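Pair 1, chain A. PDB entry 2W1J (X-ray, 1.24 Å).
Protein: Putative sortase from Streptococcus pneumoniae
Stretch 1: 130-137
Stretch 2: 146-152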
# COMPACT_ATOMS: atom_id res chain seq x y z
N LEU A 130 -12.77 -9.51 -3.87
CA LEU A 130 -12.96 -9.00 -2.52
C LEU A 130 -14.33 -8.39 -2.34
O LEU A 130 -14.86 -7.71 -3.23
CB LEU A 130 -11.88 -7.98 -2.18
CG LEU A 130 -10.47 -8.55 -2.10
CD1 LEU A 130 -9.51 -7.43 -1.75
CD2 LEU A 130 -10.39 -9.71 -1.11
N LYS A 131 -14.89 -8.63 -1.16
CA LYS A 131 -16.22 -8.16 -0.81
C LYS A 131 -16.13 -7.22 0.38
O LYS A 131 -15.22 -7.35 1.21
CB LYS A 131 -17.11 -9.33 -0.43
CG LYS A 131 -17.34 -10.31 -1.58
CD LYS A 131 -18.32 -11.40 -1.20
CE LYS A 131 -19.75 -10.86 -1.19
NZ LYS A 131 -20.78 -11.94 -1.00
N VAL A 132 -17.08 -6.31 0.50
CA VAL A 132 -17.18 -5.54 1.73
C VAL A 132 -17.21 -6.51 2.91
O VAL A 132 -17.80 -7.60 2.84
CB VAL A 132 -18.42 -4.61 1.72
CG1 VAL A 132 -18.25 -3.53 0.67
CG2 VAL A 132 -19.71 -5.41 1.51
N GLY A 133 -16.55 -6.13 3.99
CA GLY A 133 -16.43 -7.00 5.16
C GLY A 133 -15.18 -7.87 5.17
O GLY A 133 -14.75 -8.34 6.22
N ASP A 134 -14.58 -8.12 4.00
CA ASP A 134 -13.33 -8.86 3.97
C ASP A 134 -12.23 -8.08 4.67
O ASP A 134 -12.23 -6.85 4.67
CB ASP A 134 -12.90 -9.21 2.54
CG ASP A 134 -13.76 -10.27 1.88
OD1 ASP A 134 -14.54 -10.94 2.59
OD2 ASP A 134 -13.65 -10.42 0.65
N LYS A 135 -11.26 -8.80 5.23
CA LYS A 135 -10.15 -8.19 5.96
C LYS A 135 -8.84 -8.25 5.18
O LYS A 135 -8.60 -9.16 4.38
CB LYS A 135 -9.99 -8.84 7.34
CG LYS A 135 -11.19 -8.56 8.26
CD LYS A 135 -11.00 -9.16 9.65
CE LYS A 135 -12.26 -9.00 10.49
NZ LYS A 135 -12.12 -9.69 11.80
N PHE A 136 -7.99 -7.25 5.41
CA PHE A 136 -6.62 -7.32 4.97
C PHE A 136 -5.71 -6.73 6.03
O PHE A 136 -6.18 -6.04 6.94
CB PHE A 136 -6.40 -6.73 3.57
CG PHE A 136 -6.70 -5.25 3.45
CD1 PHE A 136 -5.70 -4.31 3.68
CD2 PHE A 136 -7.94 -4.81 3.03
CE1 PHE A 136 -5.96 -2.95 3.51
CE2 PHE A 136 -8.20 -3.45 2.85
CZ PHE A 136 -7.21 -2.52 3.09
N TYR A 137 -4.43 -7.05 5.94
CA TYR A 137 -3.48 -6.76 7.01
C TYR A 137 -2.27 -6.08 6.41
O TYR A 137 -1.70 -6.55 5.43
CB TYR A 137 -3.09 -8.04 7.76
CG TYR A 137 -4.30 -8.72 8.36
CD1 TYR A 137 -4.73 -8.41 9.64
CD2 TYR A 137 -5.03 -9.63 7.61
CE1 TYR A 137 -5.87 -9.00 10.17
CE2 TYR A 137 -6.17 -10.22 8.13
CZ TYR A 137 -6.57 -9.90 9.41
OH TYR A 137 -7.70 -10.47 9.95
N ALA A 146 -4.89 -4.20 11.01
CA ALA A 146 -6.02 -4.80 10.34
C ALA A 146 -6.95 -3.75 9.75
O ALA A 146 -7.25 -2.74 10.39
CB ALA A 146 -6.80 -5.70 11.31
N TYR A 147 -7.43 -4.05 8.55
CA TYR A 147 -8.39 -3.21 7.83
C TYR A 147 -9.57 -4.06 7.36
O TYR A 147 -9.40 -5.25 7.06
CB TYR A 147 -7.72 -2.51 6.64
CG TYR A 147 -6.78 -1.41 7.10
CD1 TYR A 147 -5.49 -1.70 7.53
CD2 TYR A 147 -7.23 -0.09 7.18
CE1 TYR A 147 -4.66 -0.68 8.01
CE2 TYR A 147 -6.42 0.92 7.68
CZ TYR A 147 -5.13 0.62 8.08
OH TYR A 147 -4.31 1.62 8.57
N GLN A 148 -10.74 -3.44 7.27
CA GLN A 148 -11.94 -4.13 6.81
C GLN A 148 -12.53 -3.37 5.63
O GLN A 148 -12.79 -2.17 5.71
CB GLN A 148 -12.95 -4.22 7.95
CG GLN A 148 -14.25 -4.90 7.59
CD GLN A 148 -15.19 -4.93 8.78
OE1 GLN A 148 -14.78 -5.22 9.90
NE2 GLN A 148 -16.45 -4.58 8.55
N VAL A 149 -12.72 -4.07 4.51
CA VAL A 149 -13.21 -3.43 3.30
C VAL A 149 -14.59 -2.83 3.55
O VAL A 149 -15.51 -3.51 4.03
CB VAL A 149 -13.28 -4.44 2.14
CG1 VAL A 149 -13.88 -3.77 0.90
CG2 VAL A 149 -11.90 -5.02 1.87
N ASP A 150 -14.75 -1.56 3.20
CA ASP A 150 -16.05 -0.89 3.30
C ASP A 150 -16.56 -0.25 2.01
O ASP A 150 -17.71 0.17 1.96
CB ASP A 150 -16.07 0.14 4.45
CG ASP A 150 -15.42 1.47 4.07
OD1 ASP A 150 -14.54 1.50 3.22
OD2 ASP A 150 -15.80 2.53 4.64
N GLN A 151 -15.73 -0.19 0.98
CA GLN A 151 -16.13 0.47 -0.27
C GLN A 151 -15.26 -0.05 -1.39
O GLN A 151 -14.03 -0.08 -1.25
CB GLN A 151 -15.99 1.99 -0.17
CG GLN A 151 -16.37 2.73 -1.45
CD GLN A 151 -16.28 4.24 -1.29
OE1 GLN A 151 -17.22 4.88 -0.82
NE2 GLN A 151 -15.14 4.81 -1.66
N VAL A 152 -15.89 -0.48 -2.48
CA VAL A 152 -15.18 -0.88 -3.69
C VAL A 152 -15.74 -0.02 -4.81
O VAL A 152 -16.96 0.08 -4.96
CB VAL A 152 -15.39 -2.36 -4.00
CG1 VAL A 152 -14.70 -2.73 -5.31
CG2 VAL A 152 -14.88 -3.23 -2.84

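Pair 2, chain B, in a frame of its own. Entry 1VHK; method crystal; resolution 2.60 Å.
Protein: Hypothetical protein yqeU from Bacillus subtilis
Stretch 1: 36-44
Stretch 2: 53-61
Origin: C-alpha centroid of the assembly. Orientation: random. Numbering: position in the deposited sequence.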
# COMPACT_ATOMS: atom_id res chain seq x y z
N ARG B 36 -9.56 -13.35 -25.05
CA ARG B 36 -9.51 -14.03 -26.31
C ARG B 36 -8.15 -14.62 -26.64
O ARG B 36 -7.53 -14.34 -27.66
CB ARG B 36 -10.09 -13.22 -27.47
CG ARG B 36 -11.58 -13.49 -27.66
CD ARG B 36 -12.17 -12.74 -28.85
NE ARG B 36 -13.64 -12.86 -28.83
CZ ARG B 36 -14.28 -13.98 -29.14
NH1 ARG B 36 -15.61 -14.04 -29.10
NH2 ARG B 36 -13.59 -15.06 -29.49
N MSE B 37 -7.69 -15.54 -25.79
CA MSE B 37 -6.41 -16.20 -25.96
C MSE B 37 -6.49 -17.44 -26.83
O MSE B 37 -7.50 -18.13 -26.90
CB MSE B 37 -5.82 -16.55 -24.58
CG MSE B 37 -5.40 -15.30 -23.81
SE MSE B 37 -4.65 -15.67 -22.10
CE MSE B 37 -2.88 -16.18 -22.57
N ASN B 38 -5.38 -17.74 -27.51
CA ASN B 38 -5.32 -18.88 -28.40
C ASN B 38 -4.32 -19.92 -27.91
O ASN B 38 -3.47 -19.64 -27.08
CB ASN B 38 -4.91 -18.44 -29.82
CG ASN B 38 -5.76 -17.29 -30.34
OD1 ASN B 38 -6.96 -17.44 -30.55
ND2 ASN B 38 -5.12 -16.14 -30.50
N GLU B 39 -4.43 -21.12 -28.48
CA GLU B 39 -3.48 -22.18 -28.16
C GLU B 39 -2.07 -21.65 -28.44
O GLU B 39 -1.85 -20.94 -29.41
CB GLU B 39 -3.75 -23.45 -28.94
CG GLU B 39 -4.13 -23.25 -30.39
CD GLU B 39 -2.93 -22.96 -31.28
OE1 GLU B 39 -1.95 -23.74 -31.22
OE2 GLU B 39 -2.97 -21.96 -32.02
N GLY B 40 -1.16 -21.94 -27.52
CA GLY B 40 0.21 -21.46 -27.63
C GLY B 40 0.43 -20.27 -26.69
O GLY B 40 1.56 -19.89 -26.42
N ASP B 41 -0.66 -19.65 -26.26
CA ASP B 41 -0.58 -18.53 -25.34
C ASP B 41 -0.19 -19.04 -23.94
O ASP B 41 -0.53 -20.15 -23.57
CB ASP B 41 -1.90 -17.77 -25.27
CG ASP B 41 -2.12 -16.82 -26.43
OD1 ASP B 41 -3.27 -16.35 -26.59
OD2 ASP B 41 -1.16 -16.54 -27.17
N GLN B 42 0.49 -18.17 -23.21
CA GLN B 42 0.99 -18.45 -21.88
C GLN B 42 0.30 -17.68 -20.76
O GLN B 42 0.00 -16.50 -20.91
CB GLN B 42 2.50 -18.10 -21.88
CG GLN B 42 3.32 -19.02 -22.79
CD GLN B 42 4.81 -18.89 -22.47
OE1 GLN B 42 5.22 -17.83 -21.96
NE2 GLN B 42 5.60 -19.92 -22.73
N ILE B 43 0.03 -18.36 -19.65
CA ILE B 43 -0.57 -17.78 -18.47
C ILE B 43 0.20 -18.26 -17.22
O ILE B 43 1.08 -19.10 -17.23
CB ILE B 43 -2.05 -18.09 -18.19
CG1 ILE B 43 -2.27 -19.58 -17.96
CG2 ILE B 43 -2.97 -17.53 -19.27
CD1 ILE B 43 -3.66 -20.12 -18.05
N ILE B 44 -0.17 -17.63 -16.11
CA ILE B 44 0.37 -17.96 -14.81
C ILE B 44 -0.79 -18.52 -13.96
O ILE B 44 -1.88 -17.95 -13.90
CB ILE B 44 0.99 -16.75 -14.12
CG1 ILE B 44 1.92 -15.98 -15.06
CG2 ILE B 44 1.76 -17.18 -12.87
CD1 ILE B 44 3.27 -16.58 -15.29
N ALA B 53 2.64 -21.91 -11.29
CA ALA B 53 3.20 -22.47 -12.51
C ALA B 53 3.07 -21.57 -13.73
O ALA B 53 2.15 -20.79 -13.94
CB ALA B 53 2.52 -23.82 -12.81
N LYS B 54 4.03 -21.73 -14.65
CA LYS B 54 3.90 -21.08 -15.96
C LYS B 54 3.25 -22.13 -16.89
O LYS B 54 3.69 -23.29 -16.98
CB LYS B 54 5.19 -20.58 -16.51
CG LYS B 54 5.06 -19.52 -17.58
CD LYS B 54 6.38 -18.79 -17.77
CE LYS B 54 6.99 -18.36 -16.45
NZ LYS B 54 6.90 -16.89 -16.22
N CYS B 55 2.07 -21.77 -17.41
CA CYS B 55 1.33 -22.68 -18.26
C CYS B 55 1.19 -22.17 -19.69
O CYS B 55 1.18 -20.97 -19.95
CB CYS B 55 -0.06 -22.97 -17.69
SG CYS B 55 -0.08 -23.47 -15.96
N GLU B 56 1.04 -23.13 -20.59
CA GLU B 56 0.83 -22.92 -22.02
C GLU B 56 -0.55 -23.43 -22.42
O GLU B 56 -0.95 -24.55 -22.09
CB GLU B 56 1.94 -23.63 -22.81
CG GLU B 56 2.16 -23.16 -24.22
CD GLU B 56 3.53 -23.42 -24.80
OE1 GLU B 56 4.47 -22.63 -24.57
OE2 GLU B 56 3.70 -24.39 -25.58
N LEU B 57 -1.35 -22.60 -23.09
CA LEU B 57 -2.67 -23.06 -23.52
C LEU B 57 -2.51 -24.04 -24.69
O LEU B 57 -2.04 -23.72 -25.77
CB LEU B 57 -3.60 -21.93 -23.86
CG LEU B 57 -4.25 -21.13 -22.74
CD1 LEU B 57 -4.40 -21.95 -21.46
CD2 LEU B 57 -3.51 -19.84 -22.47
N GLN B 58 -2.79 -25.30 -24.38
CA GLN B 58 -2.74 -26.41 -25.31
C GLN B 58 -4.09 -26.49 -26.03
O GLN B 58 -4.16 -26.56 -27.25
CB GLN B 58 -2.47 -27.71 -24.55
CG GLN B 58 -2.59 -28.97 -25.38
CD GLN B 58 -1.70 -30.10 -24.90
OE1 GLN B 58 -1.85 -31.26 -25.31
NE2 GLN B 58 -0.75 -29.76 -24.03
N SER B 59 -5.16 -26.31 -25.25
CA SER B 59 -6.51 -26.35 -25.83
C SER B 59 -7.38 -25.21 -25.33
O SER B 59 -7.36 -24.88 -24.13
CB SER B 59 -7.15 -27.70 -25.56
OG SER B 59 -8.55 -27.64 -25.68
N VAL B 60 -8.09 -24.55 -26.24
CA VAL B 60 -8.97 -23.45 -25.89
C VAL B 60 -10.34 -23.60 -26.54
O VAL B 60 -10.53 -23.42 -27.74
CB VAL B 60 -8.39 -22.07 -26.18
CG1 VAL B 60 -7.23 -21.73 -25.24
CG2 VAL B 60 -7.93 -21.93 -27.62
N SER B 61 -11.33 -23.94 -25.71
CA SER B 61 -12.71 -24.12 -26.16
C SER B 61 -13.61 -23.02 -25.65
O SER B 61 -13.13 -21.93 -25.30
CB SER B 61 -13.19 -25.51 -25.76
OG SER B 61 -14.40 -25.51 -25.05

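A backbone motif can be held by main-chain hydrogen bonds and a turn that calls for glycine while its inward-facing side chains vary, and pairs 1 and 2 illustrate the point. Fourteen central residues superpose with an RMSD of 0.4 Å. In each, a type II turn (Lys A131 to Asp A134; Asn B38 to Asp B41) leads into a strand that runs antiparallel to the second stretch, the strand directions differing by 147°.

The two pairs agree most closely in residue type at the turn. Gly A133 matches Gly B40; with phi near 100°, a CB at either position would be jammed against the preceding carbonyl O. Asp A134 matches Asp B41, and its carboxylate braces the turn from within: Lys A131 N donates to Asp A134 OD2 at 2.8 Å, Asn B38 N to Asp B41 OD1 at 2.7 Å. The turn then docks through the main chain. Gly A133 N donates to Val A149 O (2.8 Å) and Val A149 N to Asp A134 O (2.8 Å); in pair 2, Gly B40 N–Leu B57 O and Leu B57 N–Asp B41 O are both 2.6 Å. Further along, Phe A136 with Tyr A147 and Ile B43 with Cys B55 form equivalent hydrogen-bonded pairs.

Packing is where the solutions diverge. Val A149 and its match Leu B57 each have the largest covered area in their pair. Val A149 CG2 meets the edge of the Phe A136 ring, 4.1 Å from Phe A136 CD2. At the matched positions, Leu B57 CD1 lies 3.9 Å from Ile B43 CD1, while Leu B57 CD2 also reaches the selenomethionine Met B37, 3.7 Å from Met B37 CE. Leu A130, the match of Met B37, points toward the second stretch, but its nearest approach is 5.0 Å, from Leu A130 CD1 to Val A149 CG2, too far for contact.

On the face that Phe A136 shares with Tyr A147, and Ile B43 with Cys B55, the first residue of each has a p chi1 of 63°. The aromatic ring receives Tyr A147 CB over one face, with Phe A136 CZ 3.6 Å from Tyr A147 CB; the two rings are nearly parallel but slid apart. The aliphatic answer is leaner: Ile B43 CG1 sits 4.1 Å from Cys B55 CB.

The opposite face repeats the theme. Tyr A137 CE1 approaches Ala A146 CB at 3.6 Å, a large ring beside a small methyl; the matched Ile B44 instead brings CD1 to 3.8 Å from Lys B54 NZ. Near the end of the second stretch, Val A152 and Val B60 both point toward the first stretch, yet Val B60 alone makes contact, its CG2 lying 3.7 Å from Glu B39 N.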